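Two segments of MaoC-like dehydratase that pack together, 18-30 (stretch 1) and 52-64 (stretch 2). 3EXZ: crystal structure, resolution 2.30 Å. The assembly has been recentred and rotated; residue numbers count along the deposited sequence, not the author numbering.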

# COMPACT_ATOMS: atom_id res chain seq x y z
N ARG A 18 -16.80 4.58 -9.45
CA ARG A 18 -16.63 3.14 -9.34
C ARG A 18 -15.58 2.55 -10.24
O ARG A 18 -15.21 3.14 -11.24
N HIS A 19 -15.10 1.37 -9.87
CA HIS A 19 -14.12 0.69 -10.69
C HIS A 19 -14.39 -0.81 -10.61
O HIS A 19 -14.58 -1.36 -9.53
N ARG A 20 -14.43 -1.45 -11.78
CA ARG A 20 -14.67 -2.89 -11.82
C ARG A 20 -13.36 -3.69 -11.90
O ARG A 20 -12.53 -3.47 -12.79
N VAL A 21 -13.18 -4.62 -10.96
CA VAL A 21 -11.98 -5.46 -10.93
C VAL A 21 -12.17 -6.75 -11.74
O VAL A 21 -13.06 -7.56 -11.44
N GLU A 22 -11.34 -6.95 -12.75
CA GLU A 22 -11.44 -8.15 -13.57
C GLU A 22 -10.25 -9.09 -13.38
O GLU A 22 -9.13 -8.67 -13.07
N ALA A 23 -10.52 -10.37 -13.61
CA ALA A 23 -9.54 -11.43 -13.44
C ALA A 23 -8.20 -11.15 -14.09
O ALA A 23 -7.16 -11.28 -13.45
N ALA A 24 -8.22 -10.75 -15.36
CA ALA A 24 -6.99 -10.48 -16.09
C ALA A 24 -6.18 -9.32 -15.50
O ALA A 24 -4.95 -9.33 -15.57
N ALA A 25 -6.87 -8.33 -14.94
CA ALA A 25 -6.21 -7.17 -14.33
C ALA A 25 -5.59 -7.60 -12.99
O ALA A 25 -4.54 -7.11 -12.59
N ILE A 26 -6.24 -8.54 -12.30
CA ILE A 26 -5.70 -9.06 -11.05
C ILE A 26 -4.37 -9.79 -11.37
O ILE A 26 -3.35 -9.54 -10.72
N LYS A 27 -4.38 -10.65 -12.40
CA LYS A 27 -3.18 -11.41 -12.80
C LYS A 27 -2.07 -10.53 -13.37
O LYS A 27 -0.89 -10.76 -13.10
N ALA A 28 -2.46 -9.54 -14.16
CA ALA A 28 -1.49 -8.59 -14.72
C ALA A 28 -0.77 -7.86 -13.56
O ALA A 28 0.46 -7.83 -13.51
N PHE A 29 -1.52 -7.28 -12.62
CA PHE A 29 -0.86 -6.60 -11.50
C PHE A 29 -0.07 -7.59 -10.61
O PHE A 29 1.08 -7.33 -10.25
N ALA A 30 -0.68 -8.72 -10.28
CA ALA A 30 -0.01 -9.72 -9.43
C ALA A 30 1.28 -10.22 -10.08
O ALA A 30 2.33 -10.26 -9.44
N GLY A 52 -10.13 -19.26 -3.88
CA GLY A 52 -10.58 -18.62 -5.10
C GLY A 52 -9.73 -17.40 -5.42
O GLY A 52 -9.07 -16.84 -4.53
N LEU A 53 -9.72 -16.98 -6.68
CA LEU A 53 -8.92 -15.83 -7.07
C LEU A 53 -9.24 -14.62 -6.20
O LEU A 53 -10.41 -14.31 -5.96
N ALA A 54 -8.20 -13.97 -5.70
CA ALA A 54 -8.38 -12.74 -4.95
C ALA A 54 -7.30 -11.79 -5.47
O ALA A 54 -6.27 -12.22 -5.98
N ALA A 55 -7.56 -10.49 -5.37
CA ALA A 55 -6.58 -9.52 -5.81
C ALA A 55 -5.58 -9.30 -4.68
O ALA A 55 -5.87 -9.53 -3.51
N SER A 56 -4.37 -8.89 -5.05
CA SER A 56 -3.35 -8.56 -4.07
C SER A 56 -3.87 -7.35 -3.26
O SER A 56 -4.51 -6.44 -3.82
N GLY A 57 -3.62 -7.34 -1.95
CA GLY A 57 -4.01 -6.21 -1.12
C GLY A 57 -3.35 -4.96 -1.69
O GLY A 57 -3.92 -3.86 -1.61
N TRP A 58 -2.17 -5.12 -2.31
CA TRP A 58 -1.44 -3.99 -2.89
C TRP A 58 -2.04 -3.51 -4.21
O TRP A 58 -1.82 -2.37 -4.62
N HIS A 59 -2.81 -4.38 -4.85
CA HIS A 59 -3.50 -4.03 -6.08
C HIS A 59 -4.74 -3.21 -5.64
O HIS A 59 -5.06 -2.17 -6.23
N THR A 60 -5.43 -3.68 -4.60
CA THR A 60 -6.59 -2.97 -4.05
C THR A 60 -6.15 -1.58 -3.55
O THR A 60 -6.84 -0.58 -3.78
N ALA A 61 -4.98 -1.50 -2.90
CA ALA A 61 -4.48 -0.21 -2.40
C ALA A 61 -4.18 0.74 -3.58
O ALA A 61 -4.50 1.94 -3.50
N ALA A 62 -3.60 0.23 -4.67
CA ALA A 62 -3.29 1.05 -5.86
C ALA A 62 -4.56 1.58 -6.54
O ALA A 62 -4.63 2.75 -6.91
N ILE A 63 -5.56 0.72 -6.70
CA ILE A 63 -6.87 1.09 -7.27
C ILE A 63 -7.52 2.14 -6.35
O ILE A 63 -8.16 3.08 -6.81
N THR A 64 -7.34 1.98 -5.04
CA THR A 64 -7.91 2.93 -4.10
C THR A 64 -7.28 4.31 -4.32
O THR A 64 -7.98 5.31 -4.35

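No direct hydrogen bond joins these two stretches; their polar link is a single water held by three groups at once. Water 1 donates to Ile 26 O at 3.1 Å, accepts from Ser 56 N at 2.9 Å, and lies 2.9 Å from His 59 ND1 in a hydrogen bond whose direction the geometry leaves open. The example illustrates a general principle: where two helices approach steeply, here at 107° with axes no nearer than 10.0 Å, large side chains fill the gap and a water can serve polar atoms that cannot reach one another.

The centre of the contact is an aromatic pair. Phe 29 and His 59 both point toward the opposing stretch, and both adopt chi1 t, and their rings lie nearly parallel, with planes at 8° and centroids 4.6 Å apart in an offset stack. The offset brings each ring over aliphatic atoms at the base of the other: Phe 29 CB sits 3.7 Å from the centroid of the His 59 ring, and His 59 CA sits 3.7 Å from the centroid of the Phe 29 ring, both as CH-pi contacts over the face. The closest atoms of the pair are Phe 29 CD2 and His 59 CB, 3.4 Å apart. The far end of the phenyl ring continues into the second helix, where Phe 29 CZ comes within 3.5 Å of Trp 58 O and Phe 29 CE1 within 4.1 Å of Ala 62 CB. The imidazole in turn reaches the first helix, with His 59 CE1 3.3 Å from Ala 25 O.

Ile 26 (chi1 m, chi2 t) leaves its backbone sideways, yet packs closely on the segment preceding the second helix: its CG2 is 3.6 Å from Ala 54 O, and its CG1 is 3.9 Å from Ala 55 CB. Leu 53, pointing toward stretch 1 with both chi angles off the usual wells, extends this apolar patch. Its CD1 lies 4.2 Å from each of Ala 23 CB, Ile 26 CG2 and Lys 27 CE; the lysine starts out directed away, but its extended chain brings its end nearer.

On the second helix, Ile 63 (chi1 m, chi2 t) meets two residues that precede the first helix and point toward stretch 2, both with chi1 t: its CD1 is 4.1 Å from Val 21 CG2, and its CG2 is 3.7 Å from His 19 CD2. Ser 56, also t, caps the second helix by accepting from Trp 58 N at 3.1 Å from its OG, while its own backbone N is left to the bridging water.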

# COMPACT_ATOMS: atom_id res chain seq x y z
CB ARG A 18 -18.00 2.47 -9.57
CG ARG A 18 -18.73 2.02 -8.30
CD ARG A 18 -19.99 2.83 -8.02
NE ARG A 18 -19.77 3.91 -7.06
CZ ARG A 18 -20.48 4.08 -5.94
NH1 ARG A 18 -21.45 3.23 -5.62
NH2 ARG A 18 -20.22 5.10 -5.13
CB HIS A 19 -12.70 1.01 -10.20
CG HIS A 19 -11.62 0.25 -10.92
ND1 HIS A 19 -11.06 0.68 -12.10
CD2 HIS A 19 -11.01 -0.91 -10.60
CE1 HIS A 19 -10.13 -0.18 -12.48
NE2 HIS A 19 -10.09 -1.16 -11.59
CB ARG A 20 -15.57 -3.27 -13.01
CG ARG A 20 -16.31 -4.58 -12.80
CD ARG A 20 -17.11 -4.99 -14.03
NE ARG A 20 -17.80 -6.26 -13.82
CZ ARG A 20 -18.90 -6.40 -13.08
NH1 ARG A 20 -19.43 -5.35 -12.47
NH2 ARG A 20 -19.45 -7.61 -12.94
CB VAL A 21 -11.59 -5.85 -9.49
CG1 VAL A 21 -10.27 -6.60 -9.50
CG2 VAL A 21 -11.47 -4.61 -8.62
CB GLU A 22 -11.56 -7.78 -15.04
CG GLU A 22 -12.69 -6.81 -15.33
CD GLU A 22 -14.06 -7.47 -15.44
OE1 GLU A 22 -14.49 -8.17 -14.49
OE2 GLU A 22 -14.72 -7.28 -16.49
CB ALA A 23 -10.11 -12.75 -13.95
CB ALA A 24 -7.31 -10.21 -17.57
CB ALA A 25 -7.22 -6.04 -14.12
CB ILE A 26 -6.71 -10.03 -10.40
CG1 ILE A 26 -7.90 -9.21 -9.89
CG2 ILE A 26 -6.04 -10.81 -9.29
CD1 ILE A 26 -9.03 -10.03 -9.28
CB LYS A 27 -3.58 -12.49 -13.81
CG LYS A 27 -4.62 -13.45 -13.26
CD LYS A 27 -5.01 -14.50 -14.29
CE LYS A 27 -6.01 -15.48 -13.70
NZ LYS A 27 -6.63 -16.35 -14.73
CB ALA A 28 -2.20 -7.58 -15.64
CB PHE A 29 -1.86 -5.88 -10.61
CG PHE A 29 -1.24 -5.06 -9.51
CD1 PHE A 29 -1.04 -3.70 -9.68
CD2 PHE A 29 -0.82 -5.67 -8.33
CE1 PHE A 29 -0.48 -2.93 -8.65
CE2 PHE A 29 -0.27 -4.91 -7.30
CZ PHE A 29 -0.07 -3.55 -7.46
CB ALA A 30 -0.97 -10.89 -9.15
CB LEU A 53 -9.18 -15.46 -8.54
CG LEU A 53 -8.00 -15.33 -9.53
CD1 LEU A 53 -8.25 -14.14 -10.46
CD2 LEU A 53 -6.68 -15.16 -8.79
CB ALA A 54 -8.24 -12.95 -3.46
CB ALA A 55 -7.28 -8.20 -6.18
CB SER A 56 -2.06 -8.15 -4.79
OG SER A 56 -1.14 -7.54 -3.90
CB TRP A 58 0.04 -4.36 -3.03
CG TRP A 58 0.58 -4.70 -1.70
CD1 TRP A 58 0.92 -5.94 -1.24
CD2 TRP A 58 0.79 -3.79 -0.62
NE1 TRP A 58 1.33 -5.86 0.07
CE2 TRP A 58 1.28 -4.55 0.47
CE3 TRP A 58 0.65 -2.41 -0.47
CZ2 TRP A 58 1.59 -3.98 1.71
CZ3 TRP A 58 0.96 -1.83 0.77
CH2 TRP A 58 1.43 -2.62 1.83
CB HIS A 59 -3.90 -5.30 -6.84
CG HIS A 59 -4.58 -5.03 -8.14
ND1 HIS A 59 -5.27 -6.01 -8.82
CD2 HIS A 59 -4.66 -3.92 -8.90
CE1 HIS A 59 -5.74 -5.51 -9.95
NE2 HIS A 59 -5.38 -4.24 -10.02
CB THR A 60 -7.22 -3.78 -2.90
OG1 THR A 60 -7.75 -4.99 -3.44
CG2 THR A 60 -8.36 -3.01 -2.23
CB ALA A 61 -3.20 -0.43 -1.53
CB ALA A 62 -2.46 0.24 -6.86
CB ILE A 63 -7.79 -0.16 -7.36
CG1 ILE A 63 -7.31 -1.06 -8.49
CG2 ILE A 63 -9.24 0.26 -7.59
CD1 ILE A 63 -8.03 -2.40 -8.53
CB THR A 64 -7.69 2.49 -2.64
OG1 THR A 64 -8.52 1.35 -2.37
CG2 THR A 64 -8.06 3.61 -1.66
O HOH W 1 -3.91 -8.45 -7.89